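PDB 5N3U: phycocyanobilin lyase subunit alpha from Nostoc sp. PCC 7120, which associates with CpcF to form a lyase that is probably required for the chromophorylation of the phycocyanin alpha subunit, CpcA. Local coordinates for residues K126-G131 with Q146-V151; T119-L124 with I158-A163; G130-A135 with Q168-H173. All coordinates share one frame; numbering follows the deposited sequence.

Contact 1: residues K126-G131 with Q146-V151; sequences KLLDGG and QPYEAV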
ATOM      1  N   LYS A 126      32.910  15.343  14.230  1.00 23.71           N
ATOM      2  CA  LYS A 126      32.637  16.130  15.413  1.00 24.01           C
ATOM      3  C   LYS A 126      31.459  15.576  16.205  1.00 22.84           C
ATOM      4  O   LYS A 126      31.443  15.621  17.441  1.00 24.16           O
ATOM      5  CB  LYS A 126      32.386  17.560  14.909  1.00 30.26           C
ATOM      6  CG  LYS A 126      31.865  18.529  15.928  1.00 42.82           C
ATOM      7  CD  LYS A 126      32.668  19.828  15.907  1.00 49.54           C
ATOM      8  CE  LYS A 126      32.687  20.458  14.549  1.00 52.14           C
ATOM      9  NZ  LYS A 126      32.491  21.941  14.704  1.00 64.64           N
ATOM     10  N   LEU A 127      30.461  14.989  15.556  1.00 21.86           N
ATOM     11  CA  LEU A 127      29.342  14.429  16.316  1.00 21.80           C
ATOM     12  C   LEU A 127      29.701  13.155  17.068  1.00 21.93           C
ATOM     13  O   LEU A 127      28.959  12.703  17.912  1.00 23.74           O
ATOM     14  CB  LEU A 127      28.150  14.217  15.389  1.00 22.86           C
ATOM     15  CG  LEU A 127      27.536  15.420  14.721  1.00 22.99           C
ATOM     16  CD1 LEU A 127      26.314  15.039  13.954  1.00 22.50           C
ATOM     17  CD2 LEU A 127      27.114  16.483  15.717  1.00 25.10           C
ATOM     18  N   LEU A 128      30.862  12.602  16.813  1.00 23.38           N
ATOM     19  CA  LEU A 128      31.345  11.511  17.633  1.00 23.13           C
ATOM     20  C   LEU A 128      32.240  11.986  18.816  1.00 23.96           C
ATOM     21  O   LEU A 128      32.877  11.174  19.467  1.00 28.29           O
ATOM     22  CB  LEU A 128      32.127  10.525  16.773  1.00 24.84           C
ATOM     23  CG  LEU A 128      31.443   9.879  15.550  1.00 24.32           C
ATOM     24  CD1 LEU A 128      32.338   8.802  14.901  1.00 25.23           C
ATOM     25  CD2 LEU A 128      30.192   9.201  15.997  1.00 21.07           C
ATOM     26  N   ASP A 129      32.350  13.286  19.048  1.00 25.21           N
ATOM     27  CA  ASP A 129      33.075  13.851  20.241  1.00 28.32           C
ATOM     28  C   ASP A 129      32.675  13.190  21.508  1.00 27.22           C
ATOM     29  O   ASP A 129      31.516  12.946  21.751  1.00 29.09           O
ATOM     30  CB  ASP A 129      32.874  15.379  20.419  1.00 34.76           C
ATOM     31  CG  ASP A 129      33.763  16.259  19.459  1.00 44.65           C
ATOM     32  OD1 ASP A 129      34.653  15.728  18.707  1.00 49.51           O
ATOM     33  OD2 ASP A 129      33.551  17.520  19.440  1.00 48.94           O
ATOM     34  N   GLY A 130      33.659  12.774  22.276  1.00 25.96           N
ATOM     35  CA  GLY A 130      33.439  12.074  23.528  1.00 30.14           C
ATOM     36  C   GLY A 130      33.375  10.582  23.376  1.00 33.15           C
ATOM     37  O   GLY A 130      33.286   9.904  24.379  1.00 28.72           O
ATOM     38  N   GLY A 131      33.262  10.071  22.142  1.00 29.76           N
ATOM     39  CA  GLY A 131      33.178   8.633  21.916  1.00 31.13           C
ATOM     40  C   GLY A 131      32.018   7.889  22.506  1.00 28.84           C
ATOM     41  O   GLY A 131      30.971   8.476  22.815  1.00 25.46           O
ATOM     42  N   GLN A 146      23.218  11.925  20.013  1.00 21.89           N
ATOM     43  CA  GLN A 146      23.482  12.218  18.609  1.00 20.48           C
ATOM     44  C   GLN A 146      22.973  11.068  17.793  1.00 19.31           C
ATOM     45  O   GLN A 146      22.719  10.001  18.310  1.00 19.23           O
ATOM     46  CB  GLN A 146      24.992  12.449  18.348  1.00 19.89           C
ATOM     47  CG  GLN A 146      25.661  13.626  19.057  1.00 21.43           C
ATOM     48  CD  GLN A 146      25.124  14.913  18.544  1.00 22.43           C
ATOM     49  OE1 GLN A 146      24.386  14.951  17.566  1.00 20.21           O
ATOM     50  NE2 GLN A 146      25.528  15.971  19.131  1.00 22.30           N
ATOM     51  N   PRO A 147      22.705  11.295  16.491  1.00 20.65           N
ATOM     52  CA  PRO A 147      22.208  10.230  15.639  1.00 17.81           C
ATOM     53  C   PRO A 147      23.379   9.348  15.240  1.00 18.18           C
ATOM     54  O   PRO A 147      23.899   9.405  14.106  1.00 18.43           O
ATOM     55  CB  PRO A 147      21.612  10.981  14.430  1.00 18.94           C
ATOM     56  CG  PRO A 147      22.433  12.214  14.337  1.00 17.90           C
ATOM     57  CD  PRO A 147      22.723  12.584  15.777  1.00 19.77           C
ATOM     58  N   TYR A 148      23.847   8.549  16.188  1.00 16.35           N
ATOM     59  CA  TYR A 148      25.082   7.772  15.931  1.00 17.60           C
ATOM     60  C   TYR A 148      24.934   6.806  14.794  1.00 17.22           C
ATOM     61  O   TYR A 148      25.885   6.637  13.989  1.00 17.46           O
ATOM     62  CB  TYR A 148      25.509   7.040  17.239  1.00 17.43           C
ATOM     63  CG  TYR A 148      26.001   8.015  18.323  1.00 18.39           C
ATOM     64  CD1 TYR A 148      27.212   8.677  18.185  1.00 18.99           C
ATOM     65  CD2 TYR A 148      25.228   8.289  19.423  1.00 19.35           C
ATOM     66  CE1 TYR A 148      27.681   9.496  19.149  1.00 21.74           C
ATOM     67  CE2 TYR A 148      25.643   9.182  20.373  1.00 20.93           C
ATOM     68  CZ  TYR A 148      26.844   9.782  20.254  1.00 21.41           C
ATOM     69  OH  TYR A 148      27.301  10.673  21.175  1.00 20.69           O
ATOM     70  N   GLU A 149      23.798   6.139  14.702  1.00 20.18           N
ATOM     71  CA  GLU A 149      23.583   5.224  13.637  1.00 20.32           C
ATOM     72  C   GLU A 149      23.864   5.837  12.270  1.00 23.97           C
ATOM     73  O   GLU A 149      24.641   5.309  11.473  1.00 18.71           O
ATOM     74  CB  GLU A 149      22.167   4.641  13.729  1.00 24.92           C
ATOM     75  CG  GLU A 149      21.760   3.670  12.603  1.00 29.78           C
ATOM     76  CD  GLU A 149      20.374   2.992  12.837  1.00 35.40           C
ATOM     77  OE1 GLU A 149      19.663   3.350  13.796  1.00 35.94           O
ATOM     78  OE2 GLU A 149      20.029   2.001  12.136  1.00 26.48           O
ATOM     79  N   ALA A 150      23.186   6.955  11.976  1.00 18.48           N
ATOM     80  CA  ALA A 150      23.343   7.649  10.686  1.00 19.43           C
ATOM     81  C   ALA A 150      24.686   8.219  10.531  1.00 17.03           C
ATOM     82  O   ALA A 150      25.242   8.178   9.439  1.00 18.60           O
ATOM     83  CB  ALA A 150      22.299   8.758  10.633  1.00 20.53           C
ATOM     84  N   VAL A 151      25.300   8.717  11.576  1.00 15.24           N
ATOM     85  CA  VAL A 151      26.624   9.318  11.457  1.00 17.77           C
ATOM     86  C   VAL A 151      27.685   8.259  11.085  1.00 20.34           C
ATOM     87  O   VAL A 151      28.574   8.470  10.229  1.00 16.80           O
ATOM     88  CB  VAL A 151      27.058  10.032  12.761  1.00 17.98           C
ATOM     89  CG1 VAL A 151      28.549  10.313  12.812  1.00 18.24           C
ATOM     90  CG2 VAL A 151      26.230  11.331  12.963  1.00 18.29           C
TER
HETATM   91  O   HOH W   1      29.868  10.595  21.531  1.00 27.70           O

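Contact 2: residues T119-L124 with I158-A163; sequences TAAPAL and IGATDA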
ATOM      1  N   THR A 119      33.181  15.637   1.657  1.00 24.12           N
ATOM      2  CA  THR A 119      33.327  16.946   2.321  1.00 26.29           C
ATOM      3  C   THR A 119      32.584  17.087   3.669  1.00 23.90           C
ATOM      4  O   THR A 119      32.941  17.879   4.521  1.00 19.39           O
ATOM      5  CB  THR A 119      32.969  18.050   1.376  1.00 32.15           C
ATOM      6  OG1 THR A 119      31.601  18.031   1.074  1.00 38.79           O
ATOM      7  CG2 THR A 119      33.713  17.845   0.073  1.00 40.13           C
ATOM      8  N   ALA A 120      31.664  16.147   3.915  1.00 22.05           N
ATOM      9  CA  ALA A 120      31.003  16.067   5.237  1.00 20.88           C
ATOM     10  C   ALA A 120      31.797  15.411   6.367  1.00 20.27           C
ATOM     11  O   ALA A 120      31.357  15.413   7.463  1.00 19.70           O
ATOM     12  CB  ALA A 120      29.716  15.366   5.057  1.00 21.54           C
ATOM     13  N   ALA A 121      32.940  14.830   6.104  1.00 20.15           N
ATOM     14  CA  ALA A 121      33.655  14.061   7.136  1.00 19.01           C
ATOM     15  C   ALA A 121      34.001  14.815   8.450  1.00 21.27           C
ATOM     16  O   ALA A 121      33.722  14.350   9.557  1.00 19.50           O
ATOM     17  CB  ALA A 121      34.867  13.410   6.524  1.00 19.96           C
ATOM     18  N   PRO A 122      34.571  16.001   8.357  1.00 23.80           N
ATOM     19  CA  PRO A 122      34.875  16.664   9.598  1.00 23.99           C
ATOM     20  C   PRO A 122      33.628  16.949  10.453  1.00 21.86           C
ATOM     21  O   PRO A 122      33.655  16.828  11.672  1.00 24.06           O
ATOM     22  CB  PRO A 122      35.504  18.020   9.128  1.00 25.81           C
ATOM     23  CG  PRO A 122      36.011  17.703   7.724  1.00 28.11           C
ATOM     24  CD  PRO A 122      35.045  16.744   7.149  1.00 26.09           C
ATOM     25  N   ALA A 123      32.531  17.376   9.839  1.00 21.07           N
ATOM     26  CA  ALA A 123      31.375  17.696  10.623  1.00 23.45           C
ATOM     27  C   ALA A 123      30.742  16.420  11.227  1.00 23.02           C
ATOM     28  O   ALA A 123      30.267  16.433  12.370  1.00 23.16           O
ATOM     29  CB  ALA A 123      30.377  18.427   9.809  1.00 26.68           C
ATOM     30  N   LEU A 124      30.759  15.335  10.470  1.00 21.41           N
ATOM     31  CA  LEU A 124      30.319  14.015  10.991  1.00 21.54           C
ATOM     32  C   LEU A 124      31.194  13.576  12.098  1.00 21.17           C
ATOM     33  O   LEU A 124      30.693  13.106  13.105  1.00 19.99           O
ATOM     34  CB  LEU A 124      30.289  12.978   9.912  1.00 18.96           C
ATOM     35  CG  LEU A 124      29.207  13.290   8.861  1.00 22.48           C
ATOM     36  CD1 LEU A 124      29.439  12.508   7.580  1.00 20.73           C
ATOM     37  CD2 LEU A 124      27.827  13.010   9.413  1.00 20.74           C
ATOM     38  N   ILE A 158      31.088   7.570   2.907  1.00 23.13           N
ATOM     39  CA  ILE A 158      31.939   8.561   2.293  1.00 26.24           C
ATOM     40  C   ILE A 158      33.401   8.209   2.293  1.00 31.07           C
ATOM     41  O   ILE A 158      34.227   9.023   1.847  1.00 32.61           O
ATOM     42  CB  ILE A 158      31.710   9.964   2.850  1.00 24.83           C
ATOM     43  CG1 ILE A 158      32.326  10.086   4.249  1.00 24.26           C
ATOM     44  CG2 ILE A 158      30.220  10.285   2.803  1.00 27.23           C
ATOM     45  CD1 ILE A 158      32.041  11.340   4.986  1.00 22.95           C
ATOM     46  N   GLY A 159      33.768   7.039   2.797  1.00 25.69           N
ATOM     47  CA  GLY A 159      35.149   6.621   2.741  1.00 27.85           C
ATOM     48  C   GLY A 159      36.086   7.370   3.691  1.00 32.13           C
ATOM     49  O   GLY A 159      37.263   7.500   3.402  1.00 28.29           O
ATOM     50  N   ALA A 160      35.607   7.795   4.874  1.00 25.95           N
ATOM     51  CA  ALA A 160      36.431   8.533   5.802  1.00 25.60           C
ATOM     52  C   ALA A 160      37.295   7.619   6.644  1.00 25.92           C
ATOM     53  O   ALA A 160      36.991   7.369   7.856  1.00 27.67           O
ATOM     54  CB  ALA A 160      35.538   9.351   6.718  1.00 28.28           C
ATOM     55  N   THR A 161      38.374   7.125   6.057  1.00 25.21           N
ATOM     56  CA  THR A 161      39.252   6.203   6.765  1.00 31.04           C
ATOM     57  C   THR A 161      39.959   6.745   8.004  1.00 30.56           C
ATOM     58  O   THR A 161      40.245   5.998   8.939  1.00 31.93           O
ATOM     59  CB  THR A 161      40.308   5.617   5.806  1.00 32.86           C
ATOM     60  OG1 THR A 161      40.923   6.701   5.105  1.00 30.79           O
ATOM     61  CG2 THR A 161      39.633   4.644   4.880  1.00 31.15           C
ATOM     62  N   ASP A 162      40.186   8.038   8.050  1.00 30.89           N
ATOM     63  CA  ASP A 162      40.734   8.648   9.259  1.00 34.65           C
ATOM     64  C   ASP A 162      39.863   8.462  10.468  1.00 31.59           C
ATOM     65  O   ASP A 162      40.351   8.524  11.536  1.00 31.92           O
ATOM     66  CB  ASP A 162      40.833  10.142   9.135  1.00 39.10           C
ATOM     67  CG  ASP A 162      41.912  10.579   8.197  1.00 46.73           C
ATOM     68  OD1 ASP A 162      42.877   9.816   7.964  1.00 48.28           O
ATOM     69  OD2 ASP A 162      41.769  11.723   7.701  1.00 45.36           O
ATOM     70  N   ALA A 163      38.590   8.164  10.293  1.00 30.83           N
ATOM     71  CA  ALA A 163      37.689   8.033  11.419  1.00 29.20           C
ATOM     72  C   ALA A 163      37.672   6.673  12.025  1.00 27.13           C
ATOM     73  O   ALA A 163      36.986   6.468  13.036  1.00 24.12           O
ATOM     74  CB  ALA A 163      36.256   8.436  10.980  1.00 27.21           C
TER

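Contact 3: residues G130-A135 with Q168-H173; sequences GGVAQA and QPFLEH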
ATOM      1  N   GLY A 130      33.659  12.774  22.276  1.00 25.96           N
ATOM      2  CA  GLY A 130      33.439  12.074  23.528  1.00 30.14           C
ATOM      3  C   GLY A 130      33.375  10.582  23.376  1.00 33.15           C
ATOM      4  O   GLY A 130      33.286   9.904  24.379  1.00 28.72           O
ATOM      5  N   GLY A 131      33.262  10.071  22.142  1.00 29.76           N
ATOM      6  CA  GLY A 131      33.178   8.633  21.916  1.00 31.13           C
ATOM      7  C   GLY A 131      32.018   7.889  22.506  1.00 28.84           C
ATOM      8  O   GLY A 131      30.971   8.476  22.815  1.00 25.46           O
ATOM      9  N   VAL A 132      32.208   6.610  22.812  1.00 24.68           N
ATOM     10  CA  VAL A 132      31.111   5.763  23.316  1.00 26.58           C
ATOM     11  C   VAL A 132      30.684   6.159  24.676  1.00 29.16           C
ATOM     12  O   VAL A 132      29.493   6.162  24.997  1.00 27.86           O
ATOM     13  CB  VAL A 132      31.488   4.267  23.341  1.00 36.37           C
ATOM     14  CG1 VAL A 132      30.576   3.426  24.262  1.00 38.36           C
ATOM     15  CG2 VAL A 132      31.387   3.730  21.977  1.00 36.20           C
ATOM     16  N   ALA A 133      31.631   6.577  25.494  1.00 27.83           N
ATOM     17  CA  ALA A 133      31.286   6.969  26.872  1.00 30.60           C
ATOM     18  C   ALA A 133      30.276   8.085  26.872  1.00 30.66           C
ATOM     19  O   ALA A 133      29.447   8.104  27.722  1.00 29.50           O
ATOM     20  CB  ALA A 133      32.533   7.434  27.629  1.00 34.50           C
ATOM     21  N   GLN A 134      30.334   8.997  25.908  1.00 28.63           N
ATOM     22  CA  GLN A 134      29.388  10.135  25.875  1.00 26.45           C
ATOM     23  C   GLN A 134      28.159   9.854  25.072  1.00 26.72           C
ATOM     24  O   GLN A 134      27.304  10.718  24.981  1.00 25.16           O
ATOM     25  CB  GLN A 134      30.088  11.368  25.352  1.00 29.27           C
ATOM     26  CG  GLN A 134      31.290  11.681  26.281  1.00 41.42           C
ATOM     27  CD  GLN A 134      31.618  13.148  26.453  1.00 42.45           C
ATOM     28  OE1 GLN A 134      31.002  14.044  25.851  1.00 49.45           O
ATOM     29  NE2 GLN A 134      32.620  13.393  27.252  1.00 43.55           N
ATOM     30  N   ALA A 135      28.038   8.637  24.514  1.00 25.14           N
ATOM     31  CA  ALA A 135      26.971   8.300  23.584  1.00 23.87           C
ATOM     32  C   ALA A 135      25.773   7.769  24.337  1.00 26.38           C
ATOM     33  O   ALA A 135      25.328   6.630  24.134  1.00 23.20           O
ATOM     34  CB  ALA A 135      27.465   7.336  22.527  1.00 24.69           C
ATOM     35  N   GLN A 168      35.612   2.413  15.570  1.00 22.47           N
ATOM     36  CA  GLN A 168      35.786   1.061  16.096  1.00 22.07           C
ATOM     37  C   GLN A 168      35.234   0.791  17.493  1.00 20.65           C
ATOM     38  O   GLN A 168      34.546  -0.159  17.672  1.00 21.17           O
ATOM     39  CB  GLN A 168      37.273   0.710  16.063  1.00 25.65           C
ATOM     40  CG  GLN A 168      37.519  -0.736  16.439  1.00 29.88           C
ATOM     41  CD  GLN A 168      38.908  -1.252  15.932  1.00 37.12           C
ATOM     42  OE1 GLN A 168      39.670  -0.517  15.295  1.00 40.76           O
ATOM     43  NE2 GLN A 168      39.165  -2.531  16.120  1.00 37.98           N
ATOM     44  N   PRO A 169      35.385   1.747  18.457  1.00 19.56           N
ATOM     45  CA  PRO A 169      34.786   1.595  19.763  1.00 22.17           C
ATOM     46  C   PRO A 169      33.259   1.423  19.793  1.00 22.70           C
ATOM     47  O   PRO A 169      32.660   0.752  20.666  1.00 21.62           O
ATOM     48  CB  PRO A 169      35.225   2.875  20.447  1.00 24.37           C
ATOM     49  CG  PRO A 169      36.475   3.210  19.811  1.00 25.43           C
ATOM     50  CD  PRO A 169      36.210   2.921  18.381  1.00 21.77           C
ATOM     51  N   PHE A 170      32.564   1.991  18.796  1.00 20.96           N
ATOM     52  CA  PHE A 170      31.114   1.849  18.735  1.00 19.67           C
ATOM     53  C   PHE A 170      30.663   0.467  18.447  1.00 21.51           C
ATOM     54  O   PHE A 170      29.474   0.140  18.622  1.00 21.19           O
ATOM     55  CB  PHE A 170      30.487   2.862  17.734  1.00 20.32           C
ATOM     56  CG  PHE A 170      30.516   4.301  18.258  1.00 20.44           C
ATOM     57  CD1 PHE A 170      31.659   5.041  18.178  1.00 19.53           C
ATOM     58  CD2 PHE A 170      29.431   4.816  18.936  1.00 19.48           C
ATOM     59  CE1 PHE A 170      31.706   6.336  18.686  1.00 24.28           C
ATOM     60  CE2 PHE A 170      29.453   6.123  19.456  1.00 20.40           C
ATOM     61  CZ  PHE A 170      30.574   6.871  19.310  1.00 20.10           C
ATOM     62  N   LEU A 171      31.584  -0.432  18.063  1.00 20.80           N
ATOM     63  CA  LEU A 171      31.126  -1.806  17.980  1.00 24.01           C
ATOM     64  C   LEU A 171      30.658  -2.364  19.328  1.00 25.81           C
ATOM     65  O   LEU A 171      29.980  -3.408  19.321  1.00 27.42           O
ATOM     66  CB  LEU A 171      32.231  -2.726  17.433  1.00 24.02           C
ATOM     67  CG  LEU A 171      32.666  -2.523  15.993  1.00 22.57           C
ATOM     68  CD1 LEU A 171      34.101  -3.033  15.770  1.00 25.36           C
ATOM     69  CD2 LEU A 171      31.686  -3.203  15.004  1.00 24.26           C
ATOM     70  N   GLU A 172      31.100  -1.760  20.449  1.00 24.86           N
ATOM     71  CA  GLU A 172      30.668  -2.145  21.837  1.00 29.67           C
ATOM     72  C   GLU A 172      29.658  -1.205  22.453  1.00 30.50           C
ATOM     73  O   GLU A 172      29.347  -1.290  23.624  1.00 27.57           O
ATOM     74  CB  GLU A 172      31.938  -2.326  22.772  1.00 33.57           C
ATOM     75  CG  GLU A 172      32.842  -3.386  22.120  1.00 43.32           C
ATOM     76  CD  GLU A 172      34.035  -3.868  22.968  1.00 56.01           C
ATOM     77  OE1 GLU A 172      34.467  -3.068  23.835  1.00 60.28           O
ATOM     78  OE2 GLU A 172      34.569  -5.013  22.732  1.00 54.74           O
ATOM     79  N   HIS A 173      29.065  -0.336  21.632  1.00 26.65           N
ATOM     80  CA  HIS A 173      27.986   0.497  22.159  1.00 24.97           C
ATOM     81  C   HIS A 173      26.853  -0.404  22.668  1.00 25.22           C
ATOM     82  O   HIS A 173      26.556  -1.434  22.077  1.00 25.44           O
ATOM     83  CB  HIS A 173      27.474   1.453  21.049  1.00 24.78           C
ATOM     84  CG  HIS A 173      26.627   2.559  21.589  1.00 23.94           C
ATOM     85  ND1 HIS A 173      25.315   2.372  21.901  1.00 23.89           N
ATOM     86  CD2 HIS A 173      26.913   3.823  21.910  1.00 23.60           C
ATOM     87  CE1 HIS A 173      24.813   3.481  22.427  1.00 22.52           C
ATOM     88  NE2 HIS A 173      25.775   4.373  22.428  1.00 24.77           N
TER

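Contact 1: residues K126-G131 with Q146-V151
Val151 points CG1 anti to its backbone N (chi1 164°), which sets CG2 beside that N and lets the two methyls meet different leucines across the contact: CG2 lies 3.8 Å from Leu127 CD1, and CG1 is equally close to Leu128 CD2. The contact belongs to the HEAT-repeat helical array, where the chain leaving helix 121-126 through two successive beta turns packs on the first turn of helix 148-157. Leu128 and Tyr148 run past each other in opposite directions, and Leu128 CD2 reaches the edge of the Tyr148 ring, in its plane, 3.7 Å from CD1. Gln146 crosses Leu127 at about a right angle. A bend at chi2 (-67°) turns CD of Gln146 toward Leu127 CD2, which lies 3.6 Å from OE1. That oxygen is hydrogen-bonded to Arg105 NE, so an apolar methyl and a polar partner share the same amide end. An alanine in place of Gln146 would probably leave Arg105 NE without this acceptor and open a gap beside Leu127 CD2. CB of Gln146 also lies over one face of the Tyr148 ring, offset toward the rim. No direct hydrogen bond joins the segments, but a water does: it lies 2.9 Å from Asp129 O and 2.7 Å from Gly131 O, and its third neighbour is Tyr148 OH, at 2.6 Å.

Contact 2: residues T119-L124 with I158-A163
Ala121 meets Ile158 through the one flat group that matters here, the peptide link joining Ala120 to Ala121: Ile158 CD1 stands above its plane, 3.8 Å from Ala121 N. No aromatic ring or side-chain amide takes part, and no hydrogen bond crosses between the segments. The setting is the helical HEAT-repeat fold, with the start of helix 121-126 facing the C-terminal end of helix 148-157, where Gly159 closes the helix in a Schellman motif with positive phi. Ile158 holds CG1 between its backbone N and carbonyl carbon (chi1 75°), the crowded position, and an extended chi2 (-173°) then carries CD1 out to the opposing helix. There the methyl gathers three neighbours: the Ala121 backbone, Ala121 CB at 3.8 Å, and Leu124 CD1 at 3.9 Å. Leu124 and Ile158 approach tip to tip, and Leu124 also packs on Ala154 and Leu155 of helix 148-157. Ala120 and Ala123 touch Ile94 of helix 90-96, which places helix 121-126 between two neighbours. Past the glycine, Ala160 forms the centre of an inverse gamma turn and adds a smaller contact, its CB lying 4.1 Å from Ala121 CB.

Contact 3: residues G130-A135 with Q168-H173
Val132 lays CG2 over the centre of the Phe170 ring, 3.8 Å from the centroid and nearly along the ring normal, a CH-pi contact made face-on. The same methyl lies 3.5 Å from Pro169 O, so one branch of the valine covers both the aromatic ring and the backbone just before it. The Phe170 ring reaches back to the opposite segment at its far end as well: CZ lies 3.7 Å from Gly131 C, and CE2 is 3.9 Å from Ala135 CB, both approaching obliquely. Phe170 is thus gripped by three residues of 130-135, while Val178 and Ala182 of helix 176-190 and Leu152 of helix 148-157 pack against it from within the fold.

The polar part of the contact is made by His173. CG stands anti to the backbone N (chi1 -165°); the ring bonds through NE2 to Ala135 O, 2.9 Å away, with an N-H...O angle of 153°. The donor sits in the carbonyl plane on a lone pair, at a C=O...N angle of 140°, and the oxygen is tilted slightly from the imidazole plane. Ala135 CB lies at the ring edge, in plane, 3.4 Å from NE2. On the far side of the ring ND1 is hydrogen-bonded to the backbone N of Val175, so both ring nitrogens are engaged and the buried ring is likely to be restrained from turning. The segments are linkers between helices: 130-135 lies between helices 121-126 and 148-157, and 168-173 runs from helix 164-167 toward helix 176-190. Such packing of inter-helix connections beside stacked helices is in keeping with the HEAT-repeat alpha-solenoid.

In the fold
Contacts 1 and 2 are both buried and join the same elements, helices 121-126 and 148-157 with the chain flanking them, at points whose centres are 12 Å apart; contact 1 is nested within the chain loop that contact 2 closes. Contact 3 is partly buried and ties linkers together. It shares Gly130 and Gly131 with contact 1, and the two touch directly where Tyr148 meets Phe170 and Ala135. Contacts 2 and 3 alternate along the chain without touching. Chemistry differs accordingly: contact 2 is purely apolar, contact 1 adds a bridging water to its packing, and contact 3 alone has a direct hydrogen bond across its segments.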